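Long-range contacts in conserved hypothetical protein (Sulfolobus solfataricus, PDB 2FNA), which binds ADP and probably works as an archaeal AAA+ ATPase of the P-loop NTPase superfamily, its cellular role not being established: residues Y74-I85 / R121-F131; K24-I32 / Y165-I174. All blocks are in the same frame, centred on the assembly; numbering follows the deposited sequence.

Interaction 1: Y74-I85 / R121-F131; sequences YKDFLLELQKEI and RLSFANLLESF
Tyr74 and Arg121 lie face to face at one end of this contact. The guanidinium stacks on the phenol ring with the two planes 20° apart and the centres 4.4 Å from each other. The side chains run in opposite directions. Arg121 CD sits over the ring face, 3.7 Å from the centroid of the Tyr74 ring, as a CH-pi contact. The cation-pi component is off-centre. Bends at chi2 and chi3 fold the arginine back over the ring. Leu78 CG lies over the opposite face, toward the rim.

The phenol oxygen lies beyond the guanidinium, beside Arg121 CA and CB, and meets the next backbone N-H. Leu122 N donates to Tyr74 OH over 2.6 Å, nearly straight at 166°. Tyr74 holds CG anti to its own N (chi1 175°), which carries the ring out toward 121-131.

Beyond this, the contact is apolar. Leu78 CD2 meets Leu122 CD2 at 3.8 Å. Leu81 and Leu127 come tip to tip, CD2 to CD2, at 3.5 Å. Leu81 CD2 also touches the edge of the Phe124 ring at CE1. Ile85 meets Leu127 tip to tip through CD1, and its CG1 packs 3.9 Å from Phe131 CZ.

The short axes of 74-85 and 124-131 are nearly parallel and come no closer than 13.7 Å, so long side chains span the gap. Both helices flank the parallel sheet of the P-loop NTPase domain: Phe77 touches Leu61 of strand 58-62, and Phe124 touches Ala160 of helix 158-167. An apolar interface thus ends in a stacked Tyr-Arg pair and one hydrogen bond, which fix the phenol by its face and its oxygen.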
loop_
_atom_site.group_PDB
_atom_site.type_symbol
_atom_site.label_atom_id
_atom_site.label_comp_id
_atom_site.label_asym_id
_atom_site.label_seq_id
_atom_site.Cartn_x
_atom_site.Cartn_y
_atom_site.Cartn_z
ATOM N N TYR A 74 -5.340 19.882 -4.717
ATOM C CA TYR A 74 -4.968 19.813 -6.114
ATOM C C TYR A 74 -3.535 20.314 -6.292
ATOM O O TYR A 74 -2.757 19.732 -7.052
ATOM C CB TYR A 74 -5.944 20.661 -6.945
ATOM C CG TYR A 74 -5.603 20.785 -8.418
ATOM C CD1 TYR A 74 -5.573 19.660 -9.253
ATOM C CD2 TYR A 74 -5.332 22.025 -8.975
ATOM C CE1 TYR A 74 -5.256 19.780 -10.610
ATOM C CE2 TYR A 74 -5.007 22.154 -10.315
ATOM C CZ TYR A 74 -4.978 21.034 -11.121
ATOM O OH TYR A 74 -4.665 21.201 -12.443
ATOM N N LYS A 75 -3.213 21.368 -5.547
ATOM C CA LYS A 75 -1.902 22.012 -5.522
ATOM C C LYS A 75 -0.852 21.037 -5.029
ATOM O O LYS A 75 0.194 20.905 -5.654
ATOM C CB LYS A 75 -1.985 23.266 -4.627
ATOM C CG LYS A 75 -0.813 24.247 -4.668
ATOM N N ASP A 76 -1.143 20.313 -3.943
ATOM C CA ASP A 76 -0.174 19.393 -3.362
ATOM C C ASP A 76 0.017 18.141 -4.212
ATOM O O ASP A 76 1.110 17.557 -4.211
ATOM C CB ASP A 76 -0.542 18.996 -1.928
ATOM C CG ASP A 76 -0.343 20.126 -0.934
ATOM O OD1 ASP A 76 0.281 21.157 -1.272
ATOM O OD2 ASP A 76 -0.821 19.982 0.198
ATOM N N PHE A 77 -1.033 17.735 -4.925
ATOM C CA PHE A 77 -0.926 16.648 -5.891
ATOM C C PHE A 77 -0.047 17.043 -7.084
ATOM O O PHE A 77 0.815 16.266 -7.508
ATOM C CB PHE A 77 -2.287 16.246 -6.404
ATOM C CG PHE A 77 -2.246 15.108 -7.382
ATOM C CD1 PHE A 77 -1.873 13.837 -6.964
ATOM C CD2 PHE A 77 -2.596 15.301 -8.715
ATOM C CE1 PHE A 77 -1.846 12.752 -7.870
ATOM C CE2 PHE A 77 -2.573 14.232 -9.626
ATOM C CZ PHE A 77 -2.197 12.955 -9.200
ATOM N N LEU A 78 -0.277 18.231 -7.621
ATOM C CA LEU A 78 0.520 18.735 -8.751
ATOM C C LEU A 78 2.011 18.894 -8.469
ATOM O O LEU A 78 2.822 18.724 -9.382
ATOM C CB LEU A 78 -0.012 20.075 -9.248
ATOM C CG LEU A 78 -1.287 20.054 -10.088
ATOM C CD1 LEU A 78 -1.413 21.386 -10.741
ATOM C CD2 LEU A 78 -1.294 18.943 -11.137
ATOM N N LEU A 79 2.367 19.256 -7.234
ATOM C CA LEU A 79 3.779 19.410 -6.851
ATOM C C LEU A 79 4.482 18.058 -6.845
ATOM O O LEU A 79 5.644 17.987 -7.205
ATOM C CB LEU A 79 3.941 20.112 -5.494
ATOM N N GLU A 80 3.780 16.986 -6.469
ATOM C CA GLU A 80 4.370 15.648 -6.503
ATOM C C GLU A 80 4.552 15.127 -7.932
ATOM O O GLU A 80 5.563 14.504 -8.250
ATOM C CB GLU A 80 3.518 14.640 -5.731
ATOM C CG GLU A 80 3.478 14.869 -4.244
ATOM C CD GLU A 80 4.812 14.653 -3.585
ATOM O OE1 GLU A 80 5.529 13.703 -3.984
ATOM O OE2 GLU A 80 5.126 15.425 -2.657
ATOM N N LEU A 81 3.534 15.351 -8.757
ATOM C CA LEU A 81 3.563 14.997 -10.165
ATOM C C LEU A 81 4.671 15.786 -10.894
ATOM O O LEU A 81 5.414 15.250 -11.720
ATOM C CB LEU A 81 2.191 15.304 -10.762
ATOM C CG LEU A 81 1.884 14.896 -12.198
ATOM C CD1 LEU A 81 2.150 13.399 -12.391
ATOM C CD2 LEU A 81 0.442 15.265 -12.553
ATOM N N GLN A 82 4.778 17.060 -10.565
ATOM C CA GLN A 82 5.792 17.941 -11.143
ATOM C C GLN A 82 7.192 17.401 -10.899
ATOM O O GLN A 82 7.989 17.312 -11.829
ATOM C CB GLN A 82 5.624 19.333 -10.544
ATOM C CG GLN A 82 6.498 20.432 -11.074
ATOM C CD GLN A 82 6.169 21.728 -10.357
ATOM O OE1 GLN A 82 5.122 22.343 -10.598
ATOM N NE2 GLN A 82 7.032 22.117 -9.433
ATOM N N LYS A 83 7.466 16.998 -9.664
ATOM C CA LYS A 83 8.750 16.399 -9.304
ATOM C C LYS A 83 9.046 15.158 -10.141
ATOM O O LYS A 83 10.137 15.015 -10.671
ATOM C CB LYS A 83 8.777 16.018 -7.825
ATOM C CG LYS A 83 8.864 17.188 -6.861
ATOM C CD LYS A 83 8.535 16.738 -5.438
ATOM N N GLU A 84 8.072 14.263 -10.269
ATOM C CA GLU A 84 8.282 13.039 -11.026
ATOM C C GLU A 84 8.499 13.298 -12.507
ATOM O O GLU A 84 9.333 12.645 -13.134
ATOM C CB GLU A 84 7.119 12.049 -10.812
ATOM C CG GLU A 84 7.247 11.248 -9.520
ATOM C CD GLU A 84 8.574 10.506 -9.403
ATOM O OE1 GLU A 84 8.856 9.550 -10.203
ATOM O OE2 GLU A 84 9.338 10.897 -8.497
ATOM N N ILE A 85 7.745 14.238 -13.065
ATOM C CA ILE A 85 7.845 14.574 -14.483
ATOM C C ILE A 85 9.261 15.072 -14.771
ATOM O O ILE A 85 9.860 14.701 -15.787
ATOM C CB ILE A 85 6.760 15.600 -14.906
ATOM C CG1 ILE A 85 5.399 14.907 -14.965
ATOM C CG2 ILE A 85 7.050 16.216 -16.281
ATOM C CD1 ILE A 85 4.234 15.843 -14.914
ATOM N N ARG A 121 -8.172 23.715 -14.152
ATOM C CA ARG A 121 -7.299 22.590 -13.823
ATOM C C ARG A 121 -6.621 22.018 -15.074
ATOM O O ARG A 121 -7.040 22.263 -16.204
ATOM C CB ARG A 121 -8.054 21.431 -13.152
ATOM C CG ARG A 121 -9.112 21.776 -12.109
ATOM C CD ARG A 121 -8.557 22.396 -10.836
ATOM N NE ARG A 121 -9.171 21.804 -9.650
ATOM C CZ ARG A 121 -9.201 22.366 -8.445
ATOM N NH1 ARG A 121 -8.641 23.551 -8.227
ATOM N NH2 ARG A 121 -9.795 21.734 -7.441
ATOM N N LEU A 122 -5.588 21.218 -14.823
ATOM C CA LEU A 122 -4.819 20.503 -15.843
ATOM C C LEU A 122 -5.580 19.270 -16.345
ATOM O O LEU A 122 -6.343 18.647 -15.604
ATOM C CB LEU A 122 -3.478 20.090 -15.227
ATOM C CG LEU A 122 -2.578 19.054 -15.893
ATOM C CD1 LEU A 122 -1.552 19.704 -16.809
ATOM C CD2 LEU A 122 -1.880 18.233 -14.807
ATOM N N SER A 123 -5.375 18.933 -17.618
ATOM C CA SER A 123 -5.946 17.721 -18.198
ATOM C C SER A 123 -4.962 16.570 -18.001
ATOM O O SER A 123 -3.961 16.448 -18.736
ATOM C CB SER A 123 -6.236 17.896 -19.690
ATOM O OG SER A 123 -6.743 16.692 -20.246
ATOM N N PHE A 124 -5.255 15.736 -17.012
ATOM C CA PHE A 124 -4.443 14.555 -16.728
ATOM C C PHE A 124 -4.400 13.652 -17.967
ATOM O O PHE A 124 -3.339 13.125 -18.285
ATOM C CB PHE A 124 -4.969 13.823 -15.487
ATOM C CG PHE A 124 -3.996 12.809 -14.890
ATOM C CD1 PHE A 124 -2.711 13.189 -14.485
ATOM C CD2 PHE A 124 -4.386 11.468 -14.699
ATOM C CE1 PHE A 124 -1.817 12.241 -13.930
ATOM C CE2 PHE A 124 -3.501 10.522 -14.153
ATOM C CZ PHE A 124 -2.212 10.915 -13.756
ATOM N N ALA A 125 -5.516 13.542 -18.703
ATOM C CA ALA A 125 -5.577 12.704 -19.911
ATOM C C ALA A 125 -4.637 13.192 -21.032
ATOM O O ALA A 125 -3.979 12.366 -21.703
ATOM C CB ALA A 125 -6.978 12.621 -20.416
ATOM N N ASN A 126 -4.545 14.510 -21.225
ATOM C CA ASN A 126 -3.600 15.082 -22.219
ATOM C C ASN A 126 -2.156 14.947 -21.771
ATOM O O ASN A 126 -1.244 14.786 -22.589
ATOM C CB ASN A 126 -3.884 16.559 -22.464
ATOM C CG ASN A 126 -5.104 16.795 -23.341
ATOM O OD1 ASN A 126 -5.650 15.872 -23.959
ATOM N ND2 ASN A 126 -5.534 18.050 -23.406
ATOM N N LEU A 127 -1.951 15.009 -20.462
ATOM C CA LEU A 127 -0.640 14.825 -19.877
ATOM C C LEU A 127 -0.110 13.412 -20.165
ATOM O O LEU A 127 1.024 13.250 -20.636
ATOM C CB LEU A 127 -0.709 15.107 -18.377
ATOM C CG LEU A 127 0.597 15.037 -17.570
ATOM C CD1 LEU A 127 1.685 15.989 -18.140
ATOM C CD2 LEU A 127 0.342 15.334 -16.084
ATOM N N LEU A 128 -0.942 12.409 -19.898
ATOM C CA LEU A 128 -0.606 10.998 -20.130
ATOM C C LEU A 128 -0.343 10.749 -21.604
ATOM O O LEU A 128 0.584 10.014 -21.981
ATOM C CB LEU A 128 -1.746 10.092 -19.683
ATOM C CG LEU A 128 -2.120 10.046 -18.196
ATOM C CD1 LEU A 128 -3.326 9.148 -18.029
ATOM C CD2 LEU A 128 -0.978 9.548 -17.369
ATOM N N GLU A 129 -1.185 11.360 -22.427
ATOM C CA GLU A 129 -1.083 11.254 -23.868
ATOM C C GLU A 129 0.244 11.810 -24.387
ATOM O O GLU A 129 0.767 11.329 -25.395
ATOM C CB GLU A 129 -2.271 11.969 -24.522
ATOM C CG GLU A 129 -2.486 11.572 -25.964
ATOM C CD GLU A 129 -3.904 11.805 -26.471
ATOM O OE1 GLU A 129 -4.823 12.122 -25.675
ATOM O OE2 GLU A 129 -4.088 11.648 -27.694
ATOM N N SER A 130 0.801 12.799 -23.685
ATOM C CA SER A 130 2.092 13.398 -24.078
ATOM C C SER A 130 3.291 12.546 -23.657
ATOM O O SER A 130 4.334 12.573 -24.310
ATOM C CB SER A 130 2.236 14.796 -23.486
ATOM O OG SER A 130 2.484 14.729 -22.104
ATOM N N PHE A 131 3.153 11.806 -22.554
ATOM C CA PHE A 131 4.145 10.819 -22.166
ATOM C C PHE A 131 4.211 9.780 -23.262
ATOM O O PHE A 131 5.301 9.389 -23.691
ATOM C CB PHE A 131 3.768 10.093 -20.876
ATOM C CG PHE A 131 3.670 10.966 -19.657
ATOM C CD1 PHE A 131 4.241 12.222 -19.600
ATOM C CD2 PHE A 131 3.006 10.487 -18.526
ATOM C CE1 PHE A 131 4.136 12.996 -18.445
ATOM C CE2 PHE A 131 2.911 11.259 -17.369
ATOM C CZ PHE A 131 3.477 12.518 -17.337
#

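Interaction 2: K24-I32 / Y165-I174; sequences KLKGLRAPI and YDNLKRIKFI
Ile32 and Phe173 pair as neighbours in the parallel central sheet of the P-loop NTPase fold, Ile32 opening strand 32-37 and Phe173 lying on strand 171-177. The backbone pairing is the first element. Phe173 N donates to Pro31 O at 2.8 Å and 168°, and Ile32 forms a parallel bridge with Phe173. These two residues point to the same face of the sheet, with Ile32 CG1 4.0 Å from Phe173 CB. On the far flank of strand 171-177, Lys172 hydrogen-bonds through its backbone to Val139 and Ile141 of strand 139-144.

The aromatic contact is between Pro31 and Tyr165. The proline lies flat over the phenol, its CG 3.9 Å from the centroid of the Tyr165 ring and 4° off the ring normal, a CH-pi contact. Ile32 CD1 comes to the edge of the same ring, 4.0 Å from Tyr165 CD2. Tyr165 keeps CG anti to the backbone N (chi1 -169°), which turns the ring under the proline. Its hydroxyl is hydrogen-bonded to Ala200 O. With the ring gone, as in an alanine here, Pro31 would probably lose its aromatic platform and Ala200 O this hydrogen-bond partner.

A second apolar group packs on the opposite face, that of Ile174. Ile174 CD1 packs against Leu28 CD2 and Leu25 CD2, crossing each at about a right angle. Leu28 CD1 rests on the aliphatic part of Lys172. Ile47 of helix 43-54 touches both Leu25 and Ile174.

Two waters bridge the segments. One donates to both Ala30 O and Phe173 O. The other donates to Leu28 O and accepts from Lys172 NZ, the latter at 2.7 Å.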
loop_
_atom_site.group_PDB
_atom_site.type_symbol
_atom_site.label_atom_id
_atom_site.label_comp_id
_atom_site.label_asym_id
_atom_site.label_seq_id
_atom_site.Cartn_x
_atom_site.Cartn_y
_atom_site.Cartn_z
ATOM N N LYS A 24 4.259 -11.716 -12.918
ATOM C CA LYS A 24 2.927 -11.230 -13.291
ATOM C C LYS A 24 2.837 -9.697 -13.345
ATOM O O LYS A 24 2.293 -9.125 -14.293
ATOM C CB LYS A 24 1.870 -11.767 -12.317
ATOM C CG LYS A 24 0.432 -11.299 -12.651
ATOM C CD LYS A 24 -0.632 -12.162 -11.999
ATOM C CE LYS A 24 -2.020 -11.761 -12.492
ATOM N NZ LYS A 24 -3.091 -12.440 -11.710
ATOM N N LEU A 25 3.332 -9.045 -12.299
ATOM C CA LEU A 25 3.460 -7.583 -12.276
ATOM C C LEU A 25 4.190 -7.029 -13.491
ATOM O O LEU A 25 3.702 -6.137 -14.176
ATOM C CB LEU A 25 4.186 -7.146 -11.019
ATOM C CG LEU A 25 4.432 -5.641 -10.815
ATOM C CD1 LEU A 25 4.664 -5.349 -9.350
ATOM C CD2 LEU A 25 5.584 -5.106 -11.643
ATOM N N LYS A 26 5.375 -7.563 -13.754
ATOM C CA LYS A 26 6.180 -7.189 -14.905
ATOM C C LYS A 26 5.512 -7.417 -16.261
ATOM O O LYS A 26 5.889 -6.771 -17.237
ATOM C CB LYS A 26 7.525 -7.955 -14.858
ATOM C CG LYS A 26 8.469 -7.432 -13.785
ATOM C CD LYS A 26 9.767 -8.259 -13.718
ATOM C CE LYS A 26 10.642 -8.055 -14.922
ATOM N NZ LYS A 26 11.626 -9.181 -15.086
ATOM N N GLY A 27 4.548 -8.346 -16.326
ATOM C CA GLY A 27 3.810 -8.631 -17.550
ATOM C C GLY A 27 2.933 -7.480 -18.008
ATOM O O GLY A 27 2.600 -7.393 -19.189
ATOM N N LEU A 28 2.565 -6.593 -17.080
ATOM C CA LEU A 28 1.752 -5.412 -17.409
ATOM C C LEU A 28 0.600 -5.864 -18.328
ATOM O O LEU A 28 0.397 -5.336 -19.406
ATOM C CB LEU A 28 2.625 -4.340 -18.077
ATOM C CG LEU A 28 3.792 -3.756 -17.245
ATOM C CD1 LEU A 28 4.667 -2.835 -18.093
ATOM C CD2 LEU A 28 3.329 -2.997 -16.024
ATOM N N ARG A 29 -0.111 -6.883 -17.846
ATOM C CA ARG A 29 -1.027 -7.698 -18.611
ATOM C C ARG A 29 -2.365 -7.038 -18.938
ATOM O O ARG A 29 -3.100 -7.530 -19.779
ATOM C CB ARG A 29 -1.248 -9.019 -17.861
ATOM C CG ARG A 29 -0.012 -9.901 -17.854
ATOM C CD ARG A 29 -0.183 -11.159 -17.032
ATOM N NE ARG A 29 1.104 -11.844 -16.865
ATOM C CZ ARG A 29 1.285 -13.000 -16.225
ATOM N NH1 ARG A 29 0.259 -13.627 -15.656
ATOM N NH2 ARG A 29 2.505 -13.532 -16.150
ATOM N N ALA A 30 -2.690 -5.956 -18.237
ATOM C CA ALA A 30 -3.778 -5.058 -18.614
ATOM C C ALA A 30 -3.250 -3.620 -18.447
ATOM O O ALA A 30 -2.195 -3.405 -17.855
ATOM C CB ALA A 30 -4.983 -5.293 -17.732
ATOM N N PRO A 31 -3.947 -2.633 -19.006
ATOM C CA PRO A 31 -3.537 -1.240 -18.772
ATOM C C PRO A 31 -3.420 -0.824 -17.302
ATOM O O PRO A 31 -2.650 0.104 -16.976
ATOM C CB PRO A 31 -4.627 -0.445 -19.487
ATOM C CG PRO A 31 -5.046 -1.359 -20.599
ATOM C CD PRO A 31 -5.049 -2.722 -19.981
ATOM N N ILE A 32 -4.198 -1.490 -16.443
ATOM C CA ILE A 32 -4.097 -1.343 -14.993
ATOM C C ILE A 32 -3.734 -2.661 -14.321
ATOM O O ILE A 32 -4.379 -3.722 -14.519
ATOM C CB ILE A 32 -5.368 -0.700 -14.362
ATOM C CG1 ILE A 32 -5.522 0.743 -14.838
ATOM C CG2 ILE A 32 -5.275 -0.691 -12.822
ATOM C CD1 ILE A 32 -6.830 1.351 -14.480
ATOM N N TYR A 165 -6.805 3.733 -20.332
ATOM C CA TYR A 165 -7.127 2.307 -20.405
ATOM C C TYR A 165 -7.631 1.936 -21.790
ATOM O O TYR A 165 -7.119 0.998 -22.416
ATOM C CB TYR A 165 -8.164 1.927 -19.309
ATOM C CG TYR A 165 -8.358 0.423 -19.151
ATOM C CD1 TYR A 165 -8.996 -0.320 -20.137
ATOM C CD2 TYR A 165 -7.917 -0.235 -18.025
ATOM C CE1 TYR A 165 -9.174 -1.679 -20.001
ATOM C CE2 TYR A 165 -8.077 -1.590 -17.884
ATOM C CZ TYR A 165 -8.703 -2.307 -18.887
ATOM O OH TYR A 165 -8.876 -3.642 -18.740
ATOM N N ASP A 166 -8.638 2.662 -22.278
ATOM C CA ASP A 166 -9.228 2.344 -23.587
ATOM C C ASP A 166 -8.374 2.793 -24.793
ATOM O O ASP A 166 -8.398 2.132 -25.834
ATOM C CB ASP A 166 -10.655 2.909 -23.715
ATOM C CG ASP A 166 -11.631 2.321 -22.680
ATOM O OD1 ASP A 166 -11.350 1.247 -22.082
ATOM O OD2 ASP A 166 -12.688 2.953 -22.461
ATOM N N ASN A 167 -7.600 3.877 -24.647
ATOM C CA ASN A 167 -6.963 4.538 -25.819
ATOM C C ASN A 167 -5.438 4.747 -25.825
ATOM O O ASN A 167 -4.856 4.942 -26.896
ATOM C CB ASN A 167 -7.624 5.896 -26.041
ATOM C CG ASN A 167 -9.122 5.783 -26.135
ATOM O OD1 ASN A 167 -9.646 5.302 -27.134
ATOM N ND2 ASN A 167 -9.824 6.171 -25.070
ATOM N N LEU A 168 -4.805 4.761 -24.656
ATOM C CA LEU A 168 -3.355 5.009 -24.548
ATOM C C LEU A 168 -2.691 3.667 -24.298
ATOM O O LEU A 168 -2.633 3.165 -23.167
ATOM C CB LEU A 168 -3.038 6.056 -23.460
ATOM C CG LEU A 168 -3.703 7.441 -23.623
ATOM C CD1 LEU A 168 -3.318 8.380 -22.511
ATOM C CD2 LEU A 168 -3.355 8.082 -24.954
ATOM N N LYS A 169 -2.228 3.076 -25.398
ATOM C CA LYS A 169 -1.732 1.697 -25.418
ATOM C C LYS A 169 -0.307 1.548 -24.941
ATOM O O LYS A 169 0.119 0.432 -24.677
ATOM C CB LYS A 169 -1.873 1.088 -26.816
ATOM C CG LYS A 169 -3.318 1.136 -27.394
ATOM C CD LYS A 169 -4.314 0.203 -26.666
ATOM C CE LYS A 169 -5.757 0.671 -26.883
ATOM N NZ LYS A 169 -6.767 -0.439 -26.834
ATOM N N ARG A 170 0.421 2.658 -24.821
ATOM C CA ARG A 170 1.756 2.655 -24.200
ATOM C C ARG A 170 1.779 3.199 -22.778
ATOM O O ARG A 170 2.852 3.450 -22.257
ATOM C CB ARG A 170 2.774 3.435 -25.046
ATOM C CG ARG A 170 3.158 2.697 -26.327
ATOM C CD ARG A 170 4.377 3.289 -27.002
ATOM N NE ARG A 170 4.137 4.641 -27.502
ATOM C CZ ARG A 170 3.398 4.930 -28.571
ATOM N NH1 ARG A 170 2.793 3.970 -29.275
ATOM N NH2 ARG A 170 3.249 6.197 -28.943
ATOM N N ILE A 171 0.621 3.389 -22.163
ATOM C CA ILE A 171 0.542 3.831 -20.761
ATOM C C ILE A 171 0.077 2.634 -19.951
ATOM O O ILE A 171 -0.985 2.061 -20.238
ATOM C CB ILE A 171 -0.417 5.061 -20.549
ATOM C CG1 ILE A 171 0.069 6.327 -21.273
ATOM C CG2 ILE A 171 -0.624 5.365 -19.057
ATOM C CD1 ILE A 171 1.286 6.970 -20.716
ATOM N N LYS A 172 0.917 2.220 -18.995
ATOM C CA LYS A 172 0.657 1.083 -18.122
ATOM C C LYS A 172 0.693 1.517 -16.666
ATOM O O LYS A 172 1.730 1.963 -16.182
ATOM C CB LYS A 172 1.706 0.004 -18.344
ATOM C CG LYS A 172 1.872 -0.448 -19.760
ATOM C CD LYS A 172 0.630 -1.127 -20.275
ATOM C CE LYS A 172 0.756 -1.571 -21.741
ATOM N NZ LYS A 172 -0.627 -1.821 -22.176
ATOM N N PHE A 173 -0.440 1.408 -15.968
ATOM C CA PHE A 173 -0.524 1.803 -14.577
ATOM C C PHE A 173 -0.233 0.650 -13.655
ATOM O O PHE A 173 -0.674 -0.509 -13.888
ATOM C CB PHE A 173 -1.933 2.282 -14.223
ATOM C CG PHE A 173 -2.328 3.555 -14.887
ATOM C CD1 PHE A 173 -2.081 4.777 -14.263
ATOM C CD2 PHE A 173 -2.973 3.547 -16.110
ATOM C CE1 PHE A 173 -2.422 5.964 -14.878
ATOM C CE2 PHE A 173 -3.348 4.733 -16.715
ATOM C CZ PHE A 173 -3.068 5.939 -16.093
ATOM N N ILE A 174 0.445 0.971 -12.559
ATOM C CA ILE A 174 0.557 0.050 -11.461
ATOM C C ILE A 174 0.006 0.754 -10.233
ATOM O O ILE A 174 0.526 1.797 -9.821
ATOM C CB ILE A 174 2.031 -0.436 -11.229
ATOM C CG1 ILE A 174 2.544 -1.192 -12.445
ATOM C CG2 ILE A 174 2.123 -1.331 -9.993
ATOM C CD1 ILE A 174 4.037 -1.431 -12.392
HETATM O O HOH W 1 -1.695 -4.022 -21.112
HETATM O O HOH W 2 -0.359 -2.546 -15.976
#

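How the interactions relate
From the N terminus, helix 19-27 leads through 28-31 into strand 32-37, the first strand of interaction 2. The chain then forms strand 58-62 and helix 74-91, the first side of interaction 1. After the hairpin of strands 105-107 and 112-114, residues 121-131, leading into helix 124-133, come alongside helix 74-91 in the same direction and close the shorter loop. Strand 139-144 and helix 158-167 follow. Strand 171-177 pairs with strand 32-37 and closes the longer loop, so interaction 1 is nested inside interaction 2. The two contacts touch: Leu128 packs on Leu168, Ile171 and Phe173. Interaction 1 joins helices flanking the sheet; interaction 2 joins two neighbouring strands with the ends of helices 19-27 and 158-167.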